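Local structure of hypothetical protein (Pseudomonas aeruginosa, 2H9F) at residues Q7-A12 / E386-V391; R47-P52 / S70-L75. The protein probably isomerises methylaconitate and assembles as a dimer of two identical subunits. All coordinates share one frame; numbering follows the deposited sequence. Where two conformers were deposited one is given.

Interaction 1. Residues Q7-A12 / E386-V391; sequences QIRIPA and EGWVRV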
# COMPACT_ATOMS: atom_id res chain seq x y z
N GLN A 7 -2.11 -4.31 -23.76
CA GLN A 7 -1.59 -5.09 -22.67
C GLN A 7 -1.94 -6.55 -22.87
O GLN A 7 -2.95 -6.88 -23.50
CB GLN A 7 -2.23 -4.59 -21.37
CG GLN A 7 -1.90 -3.13 -21.02
CD GLN A 7 -1.97 -2.85 -19.57
OE1 GLN A 7 -0.99 -3.01 -18.88
NE2 GLN A 7 -3.17 -2.50 -19.07
N ILE A 8 -1.13 -7.40 -22.26
CA ILE A 8 -1.32 -8.86 -22.15
C ILE A 8 -2.24 -9.07 -20.95
O ILE A 8 -2.12 -8.35 -19.97
CB ILE A 8 0.08 -9.54 -21.96
CG1 ILE A 8 0.92 -9.17 -23.18
CG2 ILE A 8 0.06 -11.02 -21.87
CD1 ILE A 8 0.26 -9.46 -24.50
N ARG A 9 -3.20 -9.99 -21.07
CA ARG A 9 -4.00 -10.42 -19.93
C ARG A 9 -3.51 -11.80 -19.45
O ARG A 9 -3.46 -12.77 -20.25
CB ARG A 9 -5.50 -10.50 -20.28
CG ARG A 9 -6.16 -9.32 -21.07
CD ARG A 9 -7.72 -9.39 -20.96
NE ARG A 9 -8.30 -10.73 -21.23
CZ ARG A 9 -9.38 -11.29 -20.65
NH1 ARG A 9 -10.09 -10.67 -19.72
NH2 ARG A 9 -9.75 -12.51 -21.01
N ILE A 10 -3.06 -11.87 -18.19
CA ILE A 10 -2.49 -13.09 -17.57
C ILE A 10 -3.37 -13.54 -16.43
O ILE A 10 -3.62 -12.75 -15.49
CB ILE A 10 -1.01 -12.91 -17.10
CG1 ILE A 10 -0.17 -12.31 -18.22
CG2 ILE A 10 -0.34 -14.27 -16.64
CD1 ILE A 10 1.14 -11.77 -17.76
N PRO A 11 -3.94 -14.75 -16.55
CA PRO A 11 -4.75 -15.29 -15.46
C PRO A 11 -3.99 -15.25 -14.14
O PRO A 11 -2.87 -15.70 -14.08
CB PRO A 11 -5.05 -16.73 -15.88
CG PRO A 11 -4.76 -16.78 -17.34
CD PRO A 11 -3.79 -15.70 -17.66
N ALA A 12 -4.63 -14.74 -13.10
CA ALA A 12 -3.98 -14.56 -11.79
C ALA A 12 -5.08 -14.51 -10.75
O ALA A 12 -6.22 -14.21 -11.05
CB ALA A 12 -3.20 -13.23 -11.68
N GLU A 386 -9.86 -12.17 -8.36
CA GLU A 386 -9.47 -13.20 -9.30
C GLU A 386 -9.84 -12.79 -10.73
O GLU A 386 -10.80 -12.11 -10.95
CB GLU A 386 -10.19 -14.51 -8.97
CG GLU A 386 -11.71 -14.31 -8.86
CD GLU A 386 -12.51 -15.58 -8.70
OE1 GLU A 386 -12.36 -16.52 -9.51
OE2 GLU A 386 -13.32 -15.61 -7.78
N GLY A 387 -9.06 -13.23 -11.71
CA GLY A 387 -9.36 -12.90 -13.08
C GLY A 387 -8.02 -12.85 -13.80
O GLY A 387 -7.35 -13.87 -13.94
N TRP A 388 -7.65 -11.66 -14.27
CA TRP A 388 -6.43 -11.49 -15.08
C TRP A 388 -5.75 -10.21 -14.65
O TRP A 388 -6.43 -9.18 -14.42
CB TRP A 388 -6.83 -11.32 -16.53
CG TRP A 388 -7.50 -12.50 -17.15
CD1 TRP A 388 -6.92 -13.47 -17.92
CD2 TRP A 388 -8.88 -12.83 -17.07
NE1 TRP A 388 -7.84 -14.39 -18.28
CE2 TRP A 388 -9.07 -14.01 -17.81
CE3 TRP A 388 -10.00 -12.22 -16.45
CZ2 TRP A 388 -10.30 -14.62 -17.92
CZ3 TRP A 388 -11.22 -12.83 -16.55
CH2 TRP A 388 -11.37 -14.03 -17.28
N VAL A 389 -4.43 -10.27 -14.53
CA VAL A 389 -3.64 -9.06 -14.45
C VAL A 389 -3.30 -8.62 -15.87
O VAL A 389 -3.15 -9.46 -16.79
CB VAL A 389 -2.34 -9.22 -13.61
CG1 VAL A 389 -2.62 -9.39 -12.19
CG2 VAL A 389 -1.39 -10.39 -14.12
N ARG A 390 -3.09 -7.32 -16.03
CA ARG A 390 -2.57 -6.76 -17.29
C ARG A 390 -1.22 -6.10 -17.14
O ARG A 390 -0.94 -5.41 -16.16
CB ARG A 390 -3.52 -5.75 -17.89
CG ARG A 390 -4.93 -6.23 -18.13
CD ARG A 390 -5.64 -5.20 -19.02
NE ARG A 390 -6.93 -5.67 -19.43
CZ ARG A 390 -7.72 -5.06 -20.30
NH1 ARG A 390 -7.34 -3.96 -20.93
NH2 ARG A 390 -8.92 -5.59 -20.55
N VAL A 391 -0.35 -6.35 -18.12
CA VAL A 391 0.87 -5.60 -18.24
C VAL A 391 1.09 -5.34 -19.73
O VAL A 391 0.58 -6.07 -20.57
CB VAL A 391 2.12 -6.34 -17.65
CG1 VAL A 391 1.93 -6.66 -16.15
CG2 VAL A 391 2.42 -7.58 -18.42

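Interaction 2. Residues R47-P52 / S70-L75; sequences RVIGSP and SKCVIL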
# COMPACT_ATOMS: atom_id res chain seq x y z
N ARG A 47 6.92 -6.01 -13.29
CA ARG A 47 5.94 -5.14 -13.93
C ARG A 47 4.54 -5.34 -13.33
O ARG A 47 3.77 -4.36 -13.14
CB ARG A 47 6.01 -5.33 -15.46
CG ARG A 47 5.32 -4.23 -16.29
CD ARG A 47 6.09 -2.88 -16.39
NE ARG A 47 5.03 -1.88 -16.40
CZ ARG A 47 4.71 -1.01 -17.36
NH1 ARG A 47 5.43 -0.81 -18.47
NH2 ARG A 47 3.64 -0.26 -17.13
N VAL A 48 4.21 -6.58 -12.99
CA VAL A 48 2.89 -6.84 -12.34
C VAL A 48 2.78 -6.07 -11.06
O VAL A 48 1.70 -5.49 -10.71
CB VAL A 48 2.69 -8.37 -12.09
CG1 VAL A 48 1.62 -8.67 -11.07
CG2 VAL A 48 2.40 -9.07 -13.42
N ILE A 49 3.86 -6.14 -10.29
CA ILE A 49 3.97 -5.45 -9.00
C ILE A 49 4.04 -3.93 -9.06
O ILE A 49 3.42 -3.23 -8.21
CB ILE A 49 5.12 -6.01 -8.14
CG1 ILE A 49 4.74 -7.42 -7.65
CG2 ILE A 49 5.43 -5.11 -6.95
CD1 ILE A 49 3.41 -7.49 -6.87
N GLY A 50 4.67 -3.43 -10.11
CA GLY A 50 4.79 -2.00 -10.36
C GLY A 50 6.17 -1.46 -10.02
O GLY A 50 6.31 -0.26 -9.72
N SER A 51 7.15 -2.35 -10.08
CA SER A 51 8.54 -2.05 -9.76
C SER A 51 9.38 -2.10 -11.03
O SER A 51 8.96 -2.66 -12.04
CB SER A 51 9.10 -3.11 -8.78
OG SER A 51 8.49 -3.03 -7.51
N PRO A 52 10.55 -1.47 -10.99
CA PRO A 52 11.10 -0.63 -9.91
C PRO A 52 10.42 0.74 -9.91
O PRO A 52 10.25 1.31 -10.97
CB PRO A 52 12.57 -0.48 -10.28
CG PRO A 52 12.60 -0.63 -11.74
CD PRO A 52 11.47 -1.58 -12.13
N SER A 70 4.61 -7.01 -1.77
CA SER A 70 5.40 -6.91 -2.97
C SER A 70 5.92 -8.30 -3.34
O SER A 70 7.11 -8.56 -3.41
CB SER A 70 6.50 -5.86 -2.80
OG SER A 70 7.29 -5.79 -3.98
N LYS A 71 4.96 -9.17 -3.61
CA LYS A 71 5.20 -10.59 -3.72
C LYS A 71 4.41 -11.25 -4.86
O LYS A 71 3.24 -11.03 -5.02
CB LYS A 71 4.80 -11.28 -2.38
CG LYS A 71 5.51 -10.79 -1.13
CD LYS A 71 5.04 -11.59 0.11
CE LYS A 71 5.45 -10.99 1.46
NZ LYS A 71 6.81 -11.28 1.86
N CYS A 72 5.06 -12.16 -5.57
CA CYS A 72 4.44 -12.98 -6.60
C CYS A 72 4.72 -14.46 -6.30
O CYS A 72 5.82 -14.82 -5.83
CB CYS A 72 5.01 -12.62 -7.95
SG CYS A 72 4.34 -11.06 -8.62
N VAL A 73 3.76 -15.32 -6.63
CA VAL A 73 3.87 -16.76 -6.37
C VAL A 73 3.47 -17.55 -7.61
O VAL A 73 2.48 -17.20 -8.26
CB VAL A 73 2.97 -17.16 -5.19
CG1 VAL A 73 2.82 -18.72 -5.04
CG2 VAL A 73 3.48 -16.53 -3.89
N ILE A 74 4.30 -18.54 -7.96
CA ILE A 74 3.99 -19.57 -8.98
C ILE A 74 3.73 -20.93 -8.29
O ILE A 74 4.53 -21.37 -7.45
CB ILE A 74 5.15 -19.77 -10.00
CG1 ILE A 74 5.52 -18.43 -10.68
CG2 ILE A 74 4.72 -20.82 -11.07
CD1 ILE A 74 6.82 -18.49 -11.50
N LEU A 75 2.59 -21.54 -8.59
CA LEU A 75 2.28 -22.94 -8.22
C LEU A 75 2.18 -23.77 -9.50
O LEU A 75 1.74 -23.27 -10.56
CB LEU A 75 0.97 -23.06 -7.47
CG LEU A 75 1.04 -23.22 -5.96
CD1 LEU A 75 1.63 -22.02 -5.34
CD2 LEU A 75 -0.35 -23.47 -5.41

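Interaction 1. Residues Q7-A12 / E386-V391
Residues 7-12, near the N-terminus, and residues 386-391, near the C-terminus, pair as an antiparallel beta ladder that brings the two ends of the chain together at the dimer interface. The short axes of strands 7-12 and 388-391 run at 149°, and bonds go both ways in three hydrogen-bonded pairs: I8 with V391, I10 with V389, A12 with G387. The bond from I10 N to V389 O is 2.8 Å long and almost straight, whereas A12 N reaches G387 O from above its carbonyl plane. Between these pairs the CA of R390 lies 3.1 Å from I8 O, a CA-H...O contact.

Side chains divide the ladder into two faces. I8, I10, A12, V389 and V391 share one; V391 packs on helix 39-49, A12 on strand 20-26, and I10 and V389 on both. A12 CB meets V389 CG1 at 3.9 Å. The other face carries R9, P11, W388 and R390. Here E386 of the second subunit forms salt bridges with both R9 NH1 and R390 NE, which probably offsets the nearness of two like charges, and residues 386-389 continue the ladder into that subunit. A bend at chi3 (-48°) folds the R9 chain back over the indole of W388. The two planes are 26° apart in a cation-pi stack, with R9 CZ 3.9 Å from the centroid of the five-membered ring, while P11 CD touches W388 CD1 at 3.9 Å.

Interaction 2. Residues R47-P52 / S70-L75
I49 and C72 meet because both side chains set their leading atom anti to the carbonyl carbon: CG1 of I49 at chi1 -71° and SG of C72 at chi1 -77°. I49 CG1 thereby lies 3.8 Å from C72 SG, an apolar contact, and the second torsion of I49 (-55°) bends CD1 back so that it rests 4.0 Å from the backbone N of K71. The remaining branch, CG2, is directed at S70: in the conformer given here, S70 OG lies 3.6 Å from I49 CG2 and is hydrogen-bonded to V92 O, so the methyl packs against a polar atom already satisfied. V48 adds a looser touch, its CG1 4.4 Å from C72 SG.

The contact joins the C-terminal end of helix 39-49 to the start of strand 71-77, and all the residues that touch are buried. The helix ends in a Schellman motif: S51 N bonds back to M46 O and G50 N to R47 O, with G50 as the C-prime residue at positive phi. I49 is thus the last helical residue before the chain turns away, and the nearest CA pair, I49 with S70, is 6.4 Å apart. K71 points its CB away from the helix, and its NZ is hydrogen-bonded to Q91 OE1 on strand 85-92. The side chain of I49 also rests on V92 of that strand and on H58 in the intervening loop.

Interactions 1 and 2 have centres about 12 Å apart and meet directly: V391 CG1 of strand 388-392 packs on V48 CG2 of helix 39-49 at 3.7 Å. Helix 39-49 is common to both: V48 packs on V389 and V391 of strand 388-392 and also reaches C72 of strand 71-77. The chemistry of the two contacts differs with place. Interaction 1 is partly buried and buries 721 Å² between its segments; it combines six backbone hydrogen bonds with an apolar inner face and a face of arginines and an indole, met by the second subunit. Interaction 2 is wholly buried, covers 177 Å², and depends on van der Waals contacts alone, the polar side-chain ends of S70 and K71 finding partners outside the two segments.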